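Local coordinates for protein phosphoinositol-specific phospholipase C (Pseudomonas sp., PDB 5FYP) that probably cleaves phosphoinositide lipids in a calcium-dependent reaction, using a TIM-barrel-type fold, at residues L41-T46 and Y283-Q288; W52-A57 and S129-K134; N99-W104 and F112-I117; K172-A177 and Y235-N240. All coordinates share one frame; numbering follows the deposited sequence.

Interaction 1 (L41-T46 and Y283-Q288)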
# COMPACT_ATOMS: atom_id res chain seq x y z
N LEU A 41 14.08 -4.10 0.12
CA LEU A 41 14.27 -3.04 1.10
C LEU A 41 15.71 -2.49 1.11
O LEU A 41 15.99 -1.48 1.77
CB LEU A 41 13.83 -3.51 2.47
CG LEU A 41 12.31 -3.69 2.55
CD1 LEU A 41 11.90 -4.65 3.62
CD2 LEU A 41 11.61 -2.33 2.78
N ASP A 42 16.62 -3.09 0.34
CA ASP A 42 17.92 -2.42 0.11
C ASP A 42 17.79 -1.21 -0.81
O ASP A 42 18.70 -0.38 -0.87
CB ASP A 42 18.91 -3.39 -0.53
CG ASP A 42 19.24 -4.57 0.35
OD1 ASP A 42 18.98 -4.55 1.56
OD2 ASP A 42 19.88 -5.49 -0.16
N SER A 43 16.66 -1.11 -1.52
CA SER A 43 16.48 -0.10 -2.58
C SER A 43 15.32 0.85 -2.41
O SER A 43 15.40 1.98 -2.87
CB SER A 43 16.34 -0.75 -3.95
OG SER A 43 17.44 -1.56 -4.27
N VAL A 44 14.21 0.37 -1.85
CA VAL A 44 12.96 1.15 -1.75
C VAL A 44 12.29 0.87 -0.41
O VAL A 44 12.68 -0.06 0.32
CB VAL A 44 11.99 0.89 -2.92
CG1 VAL A 44 12.59 1.32 -4.26
CG2 VAL A 44 11.54 -0.56 -2.99
N ARG A 45 11.23 1.62 -0.11
CA ARG A 45 10.42 1.49 1.09
C ARG A 45 8.96 1.20 0.80
O ARG A 45 8.16 1.19 1.72
CB ARG A 45 10.57 2.70 2.02
CG ARG A 45 11.97 2.87 2.58
CD ARG A 45 12.22 2.03 3.80
NE ARG A 45 13.66 2.05 4.19
CZ ARG A 45 14.58 1.26 3.65
NH1 ARG A 45 14.27 0.39 2.71
NH2 ARG A 45 15.83 1.34 4.06
N THR A 46 8.63 0.92 -0.46
CA THR A 46 7.25 0.58 -0.85
C THR A 46 7.30 -0.67 -1.69
O THR A 46 7.93 -0.69 -2.76
CB THR A 46 6.58 1.76 -1.56
OG1 THR A 46 6.50 2.87 -0.64
CG2 THR A 46 5.15 1.41 -1.97
N TYR A 283 8.69 -2.12 -12.22
CA TYR A 283 9.24 -3.47 -12.19
C TYR A 283 10.73 -3.43 -11.80
O TYR A 283 11.19 -4.19 -10.94
CB TYR A 283 9.07 -4.15 -13.53
CG TYR A 283 7.63 -4.36 -13.90
CD1 TYR A 283 6.83 -5.25 -13.17
CD2 TYR A 283 7.05 -3.73 -15.00
CE1 TYR A 283 5.51 -5.49 -13.52
CE2 TYR A 283 5.73 -3.94 -15.36
CZ TYR A 283 4.97 -4.84 -14.62
OH TYR A 283 3.67 -5.10 -14.97
N ARG A 284 11.47 -2.56 -12.49
CA ARG A 284 12.95 -2.40 -12.33
C ARG A 284 13.18 -1.20 -11.39
O ARG A 284 13.66 -0.15 -11.79
CB ARG A 284 13.62 -2.21 -13.68
CG ARG A 284 13.32 -3.35 -14.67
CD ARG A 284 13.81 -3.09 -16.10
NE ARG A 284 15.23 -2.91 -16.18
CZ ARG A 284 15.85 -2.46 -17.27
NH1 ARG A 284 15.17 -2.05 -18.39
NH2 ARG A 284 17.17 -2.35 -17.25
N PHE A 285 12.80 -1.39 -10.14
CA PHE A 285 12.82 -0.28 -9.18
C PHE A 285 14.23 0.24 -8.86
O PHE A 285 14.40 1.45 -8.71
CB PHE A 285 12.09 -0.67 -7.88
CG PHE A 285 12.54 -1.98 -7.30
CD1 PHE A 285 13.65 -2.05 -6.47
CD2 PHE A 285 11.90 -3.16 -7.65
CE1 PHE A 285 14.08 -3.27 -5.99
CE2 PHE A 285 12.36 -4.37 -7.21
CZ PHE A 285 13.46 -4.42 -6.38
N ALA A 286 15.22 -0.64 -8.82
CA ALA A 286 16.58 -0.20 -8.44
C ALA A 286 17.17 0.72 -9.48
O ALA A 286 17.97 1.60 -9.15
CB ALA A 286 17.49 -1.38 -8.18
N ALA A 287 16.76 0.56 -10.73
CA ALA A 287 17.26 1.36 -11.85
C ALA A 287 16.73 2.79 -11.85
O ALA A 287 17.21 3.60 -12.63
CB ALA A 287 16.90 0.69 -13.17
N GLN A 288 15.76 3.10 -11.01
CA GLN A 288 15.16 4.43 -10.99
C GLN A 288 15.75 5.27 -9.89
O GLN A 288 16.02 4.78 -8.79
CB GLN A 288 13.64 4.35 -10.75
CG GLN A 288 12.95 3.28 -11.55
CD GLN A 288 13.17 3.34 -13.02
OE1 GLN A 288 13.19 4.39 -13.62
NE2 GLN A 288 13.30 2.17 -13.64
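Ser43 and Val44 meet Phe285 in a small patch made almost wholly of carbon. Ser43 comes in at the edge of the phenyl ring, close to its plane, with CB 3.9 Å from Phe285 CD1. Val44 crosses Phe285 at about a right angle, and its CG1 lies 4.2 Å from Phe285 CB. The ring leaves its backbone between N and the carbonyl carbon (chi1 50°), which turns its CD1–CE1 side to the serine. Ala286 adds a methyl, CB being 3.9 Å from Ser43 OG. With an alanine in place of Phe285, Ser43 CB is likely to face a gap and Val44 to lose its apolar neighbour.

Polar bonds hold each loop in shape from within. Arg45 NH1 donates to Leu41 O at 2.7 Å with a nearly straight angle of 167°, the oxygen lying in the guanidinium plane; Arg45 NH2 pairs with Glu3. Gln288 NE2 reaches back to Arg284 O at 3.0 Å. Arg294 joins the two loops by bonding to both Ser43 O and Ala286 O. Direct attraction between these two loops beside strand 20-25 is therefore dispersive, while a polar tie between them runs through Arg294.

Interaction 2 (W52-A57 and S129-K134); sequences WDQRDA and SGRTPK
Asp53 and Arg131 both hold CG anti to the carbonyl carbon (chi1 -78° and -64°), and a bend at chi3 of the arginine carries its guanidinium back along the aspartate, so that the two side chains lie alongside, running opposite ways. The result is a buried salt bridge between two loops of the TIM-barrel-type fold: the one leaving strand 46-52 and the one leading into helix 133-144, whose N-cap position is taken by Thr132. Arg131 NE donates to Asp53 OD2 at 2.8 Å. The oxygen lies in the plane of the guanidinium, whereas the donor comes from above the carboxylate plane, and the two flat groups stand 88° apart. The bridge is thus single-pronged, through NE rather than a two-nitrogen fork. Asp53 O also sits over one face of the guanidinium, near its margin.

Second partners fix both groups. Asp53 OD1 pairs with Lys120 at the end of the neighbouring strand, and Arg131 NH1 bonds to Ser62 O, while Trp66 packs against both side chains. With two cations beside it, the carboxylate is likely to stay ionised. Two waters also bond to OD2. Water 1 lies between Asp53 OD2, at 2.7 Å, and Arg131 O, at 2.8 Å, and has more oxygens nearby than it can donate to. Water 2 closes a ring beside the direct bond, giving a proton to Asp53 OD2 at 2.9 Å and accepting one from Arg131 NH2, likewise at 2.9 Å.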
# COMPACT_ATOMS: atom_id res chain seq x y z
N TRP A 52 -3.87 -14.45 -2.90
CA TRP A 52 -4.96 -15.33 -3.37
C TRP A 52 -5.51 -16.11 -2.21
O TRP A 52 -4.77 -16.56 -1.31
CB TRP A 52 -4.41 -16.30 -4.43
CG TRP A 52 -3.91 -15.63 -5.68
CD1 TRP A 52 -2.73 -14.98 -5.86
CD2 TRP A 52 -4.63 -15.50 -6.91
NE1 TRP A 52 -2.69 -14.45 -7.13
CE2 TRP A 52 -3.83 -14.76 -7.79
CE3 TRP A 52 -5.88 -15.93 -7.34
CZ2 TRP A 52 -4.25 -14.42 -9.08
CZ3 TRP A 52 -6.29 -15.60 -8.62
CH2 TRP A 52 -5.48 -14.85 -9.47
N ASP A 53 -6.82 -16.32 -2.22
CA ASP A 53 -7.45 -17.18 -1.23
C ASP A 53 -7.16 -18.66 -1.47
O ASP A 53 -7.02 -19.45 -0.55
CB ASP A 53 -8.97 -16.97 -1.26
CG ASP A 53 -9.40 -15.69 -0.56
OD1 ASP A 53 -8.82 -14.62 -0.83
OD2 ASP A 53 -10.27 -15.78 0.34
N GLN A 54 -7.15 -19.04 -2.75
CA GLN A 54 -7.10 -20.45 -3.15
C GLN A 54 -5.72 -20.79 -3.74
O GLN A 54 -4.99 -19.91 -4.18
CB GLN A 54 -8.18 -20.74 -4.20
CG GLN A 54 -9.59 -20.35 -3.86
CD GLN A 54 -10.16 -21.21 -2.79
OE1 GLN A 54 -9.67 -22.31 -2.52
NE2 GLN A 54 -11.15 -20.68 -2.11
N ARG A 55 -5.40 -22.08 -3.78
CA ARG A 55 -4.14 -22.57 -4.37
C ARG A 55 -4.15 -22.40 -5.87
O ARG A 55 -3.12 -22.12 -6.47
CB ARG A 55 -3.94 -24.04 -3.98
CG ARG A 55 -2.64 -24.66 -4.48
CD ARG A 55 -2.47 -26.10 -4.01
NE ARG A 55 -2.19 -26.12 -2.57
CZ ARG A 55 -1.05 -25.74 -1.95
NH1 ARG A 55 0.03 -25.30 -2.63
NH2 ARG A 55 -0.97 -25.81 -0.61
N ASP A 56 -5.31 -22.58 -6.46
CA ASP A 56 -5.57 -22.20 -7.84
C ASP A 56 -6.78 -21.28 -7.85
O ASP A 56 -6.93 -20.54 -6.92
CB ASP A 56 -5.67 -23.44 -8.76
CG ASP A 56 -6.77 -24.41 -8.39
OD1 ASP A 56 -7.67 -24.05 -7.59
OD2 ASP A 56 -6.70 -25.55 -8.89
N ALA A 57 -7.57 -21.25 -8.90
CA ALA A 57 -8.72 -20.37 -8.97
C ALA A 57 -9.92 -20.85 -8.17
O ALA A 57 -10.81 -20.06 -7.90
CB ALA A 57 -9.13 -20.16 -10.44
N SER A 129 -15.17 -19.89 6.35
CA SER A 129 -13.93 -20.20 5.66
C SER A 129 -12.71 -19.45 6.20
O SER A 129 -11.60 -19.75 5.78
CB SER A 129 -14.05 -19.99 4.16
OG SER A 129 -14.92 -20.95 3.59
N GLY A 130 -12.90 -18.52 7.12
CA GLY A 130 -11.76 -17.95 7.84
C GLY A 130 -10.92 -16.93 7.09
O GLY A 130 -9.77 -16.69 7.44
N ARG A 131 -11.51 -16.33 6.05
CA ARG A 131 -10.80 -15.32 5.23
C ARG A 131 -11.69 -14.10 4.98
O ARG A 131 -11.76 -13.55 3.87
CB ARG A 131 -10.28 -15.95 3.93
CG ARG A 131 -9.23 -17.04 4.16
CD ARG A 131 -8.63 -17.51 2.84
NE ARG A 131 -9.68 -18.02 1.96
CZ ARG A 131 -10.17 -19.25 1.99
NH1 ARG A 131 -9.61 -20.19 2.74
NH2 ARG A 131 -11.18 -19.59 1.21
N THR A 132 -12.35 -13.65 6.04
CA THR A 132 -13.14 -12.42 6.02
C THR A 132 -12.22 -11.20 6.20
O THR A 132 -11.06 -11.33 6.56
CB THR A 132 -14.16 -12.43 7.16
OG1 THR A 132 -13.46 -12.31 8.40
CG2 THR A 132 -15.06 -13.65 7.13
N PRO A 133 -12.77 -9.99 6.02
CA PRO A 133 -12.02 -8.78 6.40
C PRO A 133 -11.47 -8.84 7.82
O PRO A 133 -10.34 -8.41 8.05
CB PRO A 133 -13.04 -7.68 6.18
CG PRO A 133 -13.82 -8.18 5.00
CD PRO A 133 -13.99 -9.65 5.28
N LYS A 134 -12.27 -9.32 8.77
CA LYS A 134 -11.81 -9.42 10.13
C LYS A 134 -10.61 -10.39 10.27
O LYS A 134 -9.64 -10.09 10.97
CB LYS A 134 -12.94 -9.84 11.06
CG LYS A 134 -12.57 -9.99 12.52
CD LYS A 134 -13.84 -9.90 13.34
CE LYS A 134 -13.69 -10.28 14.81
NZ LYS A 134 -13.05 -11.60 15.04
O HOH W 1 -10.21 -13.33 1.51
O HOH W 2 -12.54 -17.49 -0.25

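Interaction 3 (N99-W104 and F112-I117); sequences NDVKNW and FPITLI
Val101 faces Ile114 and Leu116 in the helix-on-sheet layer of a beta-alpha-beta crossover of the TIM-barrel-type fold. The crossover leaves strand 46-52, also carries the short strand 67-68, and by helix 94-107 brings the chain to the adjacent parallel strand 114-120. The helix segment runs antiparallel to the strand segment (178°), with 11.1 Å between their axes, and the contact is entirely apolar and buried. Ile114 and Leu116, two residues apart, present the same side of the strand to the helix. Val101 lies antiparallel alongside Ile114, CG1 being 4.0 Å from Ile114 CG2, and reaches tip to tip toward Leu116, CG2 being 4.0 Å from Leu116 CD2. Its torsion (chi1 178°) points CG1 at Ile114 and CG2 at Leu116, with CG1 brushing Leu116 too. A glycine at Val101 is likely to open a gap over both strand residues and leave the Leu116 methyls freer to turn. Phe144 of helix 133-144 packs on Val101 and Leu116 as well. One helical turn on, Trp104 crosses Ile114 obliquely, while His108 stacks on its ring. The indole touches the isoleucine through its benzo part, Trp104 CE3 lying 3.7 Å from Ile114 CD1.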
# COMPACT_ATOMS: atom_id res chain seq x y z
N ASN A 99 6.07 -11.54 7.36
CA ASN A 99 7.13 -11.70 8.35
C ASN A 99 8.50 -11.30 7.86
O ASN A 99 9.30 -10.77 8.64
CB ASN A 99 7.14 -13.12 8.89
CG ASN A 99 6.24 -13.26 10.10
OD1 ASN A 99 6.31 -12.45 11.04
ND2 ASN A 99 5.44 -14.28 10.11
N ASP A 100 8.76 -11.46 6.56
CA ASP A 100 10.03 -10.97 6.02
C ASP A 100 10.13 -9.44 6.22
O ASP A 100 11.18 -8.92 6.58
CB ASP A 100 10.15 -11.28 4.53
CG ASP A 100 10.53 -12.72 4.26
OD1 ASP A 100 10.95 -13.42 5.19
OD2 ASP A 100 10.39 -13.10 3.09
N VAL A 101 9.03 -8.72 6.02
CA VAL A 101 9.00 -7.27 6.24
C VAL A 101 9.15 -6.95 7.72
O VAL A 101 9.92 -6.07 8.11
CB VAL A 101 7.73 -6.64 5.64
CG1 VAL A 101 7.71 -5.15 5.91
CG2 VAL A 101 7.67 -6.93 4.16
N LYS A 102 8.40 -7.66 8.54
CA LYS A 102 8.45 -7.45 9.99
C LYS A 102 9.88 -7.63 10.53
O LYS A 102 10.39 -6.84 11.31
CB LYS A 102 7.46 -8.39 10.65
CG LYS A 102 7.21 -8.12 12.13
CD LYS A 102 8.15 -8.83 13.04
CE LYS A 102 7.70 -8.62 14.47
NZ LYS A 102 8.69 -9.09 15.46
N ASN A 103 10.53 -8.71 10.08
CA ASN A 103 11.89 -8.99 10.50
C ASN A 103 12.89 -7.94 10.03
O ASN A 103 13.75 -7.53 10.79
CB ASN A 103 12.31 -10.37 10.02
CG ASN A 103 11.59 -11.50 10.74
OD1 ASN A 103 11.13 -11.35 11.86
ND2 ASN A 103 11.48 -12.63 10.08
N TRP A 104 12.76 -7.49 8.78
CA TRP A 104 13.63 -6.41 8.29
C TRP A 104 13.42 -5.17 9.16
O TRP A 104 14.37 -4.52 9.58
CB TRP A 104 13.36 -6.12 6.80
CG TRP A 104 14.28 -5.08 6.24
CD1 TRP A 104 15.42 -5.31 5.51
CD2 TRP A 104 14.18 -3.66 6.37
NE1 TRP A 104 16.03 -4.15 5.18
CE2 TRP A 104 15.30 -3.11 5.71
CE3 TRP A 104 13.25 -2.79 6.98
CZ2 TRP A 104 15.53 -1.74 5.66
CZ3 TRP A 104 13.50 -1.44 6.93
CH2 TRP A 104 14.61 -0.93 6.25
N PHE A 112 12.64 4.58 7.70
CA PHE A 112 11.61 5.29 6.98
C PHE A 112 10.38 4.39 6.88
O PHE A 112 10.52 3.17 6.72
CB PHE A 112 12.16 5.65 5.59
CG PHE A 112 11.26 6.49 4.77
CD1 PHE A 112 10.24 5.90 4.03
CD2 PHE A 112 11.40 7.86 4.72
CE1 PHE A 112 9.35 6.68 3.31
CE2 PHE A 112 10.55 8.63 3.98
CZ PHE A 112 9.52 8.05 3.27
N PRO A 113 9.16 4.93 7.01
CA PRO A 113 7.99 4.07 7.02
C PRO A 113 7.90 3.20 5.77
O PRO A 113 8.13 3.67 4.65
CB PRO A 113 6.83 5.06 7.10
CG PRO A 113 7.40 6.36 6.62
CD PRO A 113 8.80 6.34 7.16
N ILE A 114 7.54 1.93 5.99
CA ILE A 114 7.37 0.97 4.89
C ILE A 114 5.90 0.92 4.50
O ILE A 114 5.05 0.80 5.37
CB ILE A 114 7.83 -0.41 5.31
CG1 ILE A 114 9.32 -0.42 5.62
CG2 ILE A 114 7.47 -1.46 4.26
CD1 ILE A 114 9.77 -1.63 6.41
N THR A 115 5.64 1.01 3.21
CA THR A 115 4.29 0.88 2.68
C THR A 115 4.21 -0.43 1.90
O THR A 115 5.03 -0.68 1.01
CB THR A 115 3.91 2.07 1.80
OG1 THR A 115 3.99 3.27 2.57
CG2 THR A 115 2.49 1.97 1.28
N LEU A 116 3.24 -1.26 2.24
CA LEU A 116 3.01 -2.55 1.57
C LEU A 116 1.68 -2.52 0.85
O LEU A 116 0.63 -2.41 1.47
CB LEU A 116 2.99 -3.71 2.54
CG LEU A 116 4.16 -3.98 3.40
CD1 LEU A 116 3.94 -5.27 4.19
CD2 LEU A 116 5.43 -4.09 2.57
N ILE A 117 1.76 -2.64 -0.47
CA ILE A 117 0.57 -2.72 -1.32
C ILE A 117 0.15 -4.18 -1.37
O ILE A 117 0.88 -5.04 -1.83
CB ILE A 117 0.89 -2.21 -2.75
CG1 ILE A 117 1.55 -0.79 -2.72
CG2 ILE A 117 -0.32 -2.30 -3.67
CD1 ILE A 117 0.75 0.30 -2.05

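Interaction 4 (K172-A177 and Y235-N240)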
# COMPACT_ATOMS: atom_id res chain seq x y z
N LYS A 172 -4.70 19.19 4.67
CA LYS A 172 -4.04 18.69 5.88
C LYS A 172 -2.76 17.92 5.53
O LYS A 172 -2.57 17.32 4.48
CB LYS A 172 -5.01 17.84 6.71
CG LYS A 172 -6.17 18.62 7.41
CD LYS A 172 -5.76 19.12 8.80
CE LYS A 172 -6.84 19.73 9.66
NZ LYS A 172 -7.90 20.42 8.93
N SER A 173 -1.87 17.90 6.50
CA SER A 173 -0.61 17.15 6.42
C SER A 173 -0.71 15.84 7.18
O SER A 173 -1.18 15.78 8.33
CB SER A 173 0.53 17.98 7.01
OG SER A 173 0.73 19.13 6.26
N TRP A 174 -0.23 14.78 6.55
CA TRP A 174 0.04 13.54 7.29
C TRP A 174 1.19 13.76 8.28
O TRP A 174 1.97 14.71 8.12
CB TRP A 174 0.44 12.43 6.32
CG TRP A 174 -0.66 11.92 5.43
CD1 TRP A 174 -1.52 12.65 4.66
CD2 TRP A 174 -0.97 10.54 5.17
NE1 TRP A 174 -2.36 11.81 3.96
CE2 TRP A 174 -2.04 10.51 4.25
CE3 TRP A 174 -0.46 9.31 5.64
CZ2 TRP A 174 -2.60 9.33 3.81
CZ3 TRP A 174 -1.02 8.14 5.19
CH2 TRP A 174 -2.10 8.16 4.31
N PRO A 175 1.37 12.83 9.24
CA PRO A 175 2.60 12.86 10.02
C PRO A 175 3.82 12.80 9.09
O PRO A 175 3.77 12.28 7.96
CB PRO A 175 2.50 11.61 10.89
CG PRO A 175 1.02 11.31 10.95
CD PRO A 175 0.54 11.68 9.59
N THR A 176 4.93 13.33 9.59
CA THR A 176 6.16 13.34 8.80
C THR A 176 6.78 11.97 8.75
O THR A 176 6.45 11.07 9.56
CB THR A 176 7.21 14.33 9.35
OG1 THR A 176 7.59 13.86 10.64
CG2 THR A 176 6.66 15.76 9.42
N ALA A 177 7.73 11.77 7.84
CA ALA A 177 8.50 10.52 7.84
C ALA A 177 9.17 10.29 9.20
O ALA A 177 9.19 9.16 9.68
CB ALA A 177 9.47 10.47 6.70
N TYR A 235 -13.76 6.70 3.95
CA TYR A 235 -12.51 6.20 4.50
C TYR A 235 -11.33 6.36 3.56
O TYR A 235 -10.22 6.00 3.91
CB TYR A 235 -12.65 4.73 4.92
CG TYR A 235 -13.59 4.49 6.08
CD1 TYR A 235 -13.14 4.55 7.40
CD2 TYR A 235 -14.93 4.28 5.87
CE1 TYR A 235 -14.01 4.36 8.46
CE2 TYR A 235 -15.81 4.10 6.94
CZ TYR A 235 -15.35 4.16 8.23
OH TYR A 235 -16.18 4.02 9.31
N VAL A 236 -11.56 6.83 2.33
CA VAL A 236 -10.50 6.82 1.32
C VAL A 236 -9.46 7.91 1.57
O VAL A 236 -9.76 9.10 1.47
CB VAL A 236 -11.14 6.97 -0.08
CG1 VAL A 236 -10.11 7.21 -1.16
CG2 VAL A 236 -11.98 5.73 -0.40
N ALA A 237 -8.23 7.45 1.78
CA ALA A 237 -7.08 8.32 2.02
C ALA A 237 -5.95 8.05 1.04
O ALA A 237 -4.85 8.60 1.16
CB ALA A 237 -6.57 8.14 3.44
N MET A 238 -6.22 7.19 0.04
CA MET A 238 -5.25 6.73 -0.94
C MET A 238 -5.99 6.44 -2.23
O MET A 238 -7.17 6.10 -2.20
CB MET A 238 -4.54 5.46 -0.47
CG MET A 238 -3.72 5.66 0.79
SD MET A 238 -2.48 4.35 0.88
CE MET A 238 -1.58 4.79 2.37
N ASN A 239 -5.29 6.58 -3.35
CA ASN A 239 -5.89 6.33 -4.66
C ASN A 239 -4.90 5.59 -5.55
O ASN A 239 -3.71 5.87 -5.54
CB ASN A 239 -6.33 7.64 -5.32
CG ASN A 239 -7.53 8.25 -4.60
OD1 ASN A 239 -7.37 9.07 -3.68
ND2 ASN A 239 -8.71 7.82 -4.99
N ASN A 240 -5.44 4.66 -6.35
CA ASN A 240 -4.64 3.78 -7.20
C ASN A 240 -5.00 4.05 -8.66
O ASN A 240 -6.15 3.97 -9.07
CB ASN A 240 -4.79 2.28 -6.85
CG ASN A 240 -3.52 1.42 -7.17
OD1 ASN A 240 -2.34 1.66 -6.76
ND2 ASN A 240 -3.80 0.34 -7.85
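Trp174 drives the far end of its indole against Ala237 and Met238, and nearly all of the contact rests on that one six-membered ring. The tight part is at its rim. Ala237 O lies at the edge of the ring, near its plane, 3.6 Å from Trp174 CZ2, so the carbonyl oxygen faces the slightly positive C-H rim. Ala237 CB adds an apolar touch on the same atom at 4.2 Å. Met238 arrives at about a right angle to the tryptophan: its chain is extended beyond CG (chi3 178°), which brings the terminal methyl CE to within 3.9 Å of Trp174 CH2. CZ2 and CH2 thus carry the contact. The indole N-H points to another partner, Trp174 NE1 bonding to Ser256 O, which fixes the rotation of the ring, while Leu154, Leu185 and Ile258 pack against its side chain.

Away from the ring the segments part. The closest CA atoms, those of Trp174 and Ala237, are still 10.3 Å apart, and the contact buries just 110 Å². Before the tryptophan the loop turns to solvent at Lys172 and Ser173, which are exposed and do not touch the strand segment. Ala237 and Met238 lie where strand 238-242 begins, and Leu185 and Ile258 near the starts of two further strands. Apolar packing at the N-terminal ends of the strands, the end opposite the one that carries the catalytic site in TIM-barrel enzymes, is consistent with this fold.

In the fold
Interaction 3 sits at the middle of the set and touches two others. It meets interaction 1 through a probable hydrogen bond between Arg45 O and Thr115 N (2.9 Å), with Arg45 also packed on Trp104, and it meets interaction 4 where Phe112 CE2 lies 3.5 Å from Ala177 CB. Interaction 2 stands apart: its centre is about 29 Å from that of interaction 1 and about 28 Å from that of interaction 4, on the opposite side of the chain's centre from the latter. The calcium ion, bound by Asn27, Glu48, Asp50 and Asp119, is about 12 Å from the side chains of both Phe285 and Leu116, so interactions 1 and 3 lie near the site but supply none of its ligands.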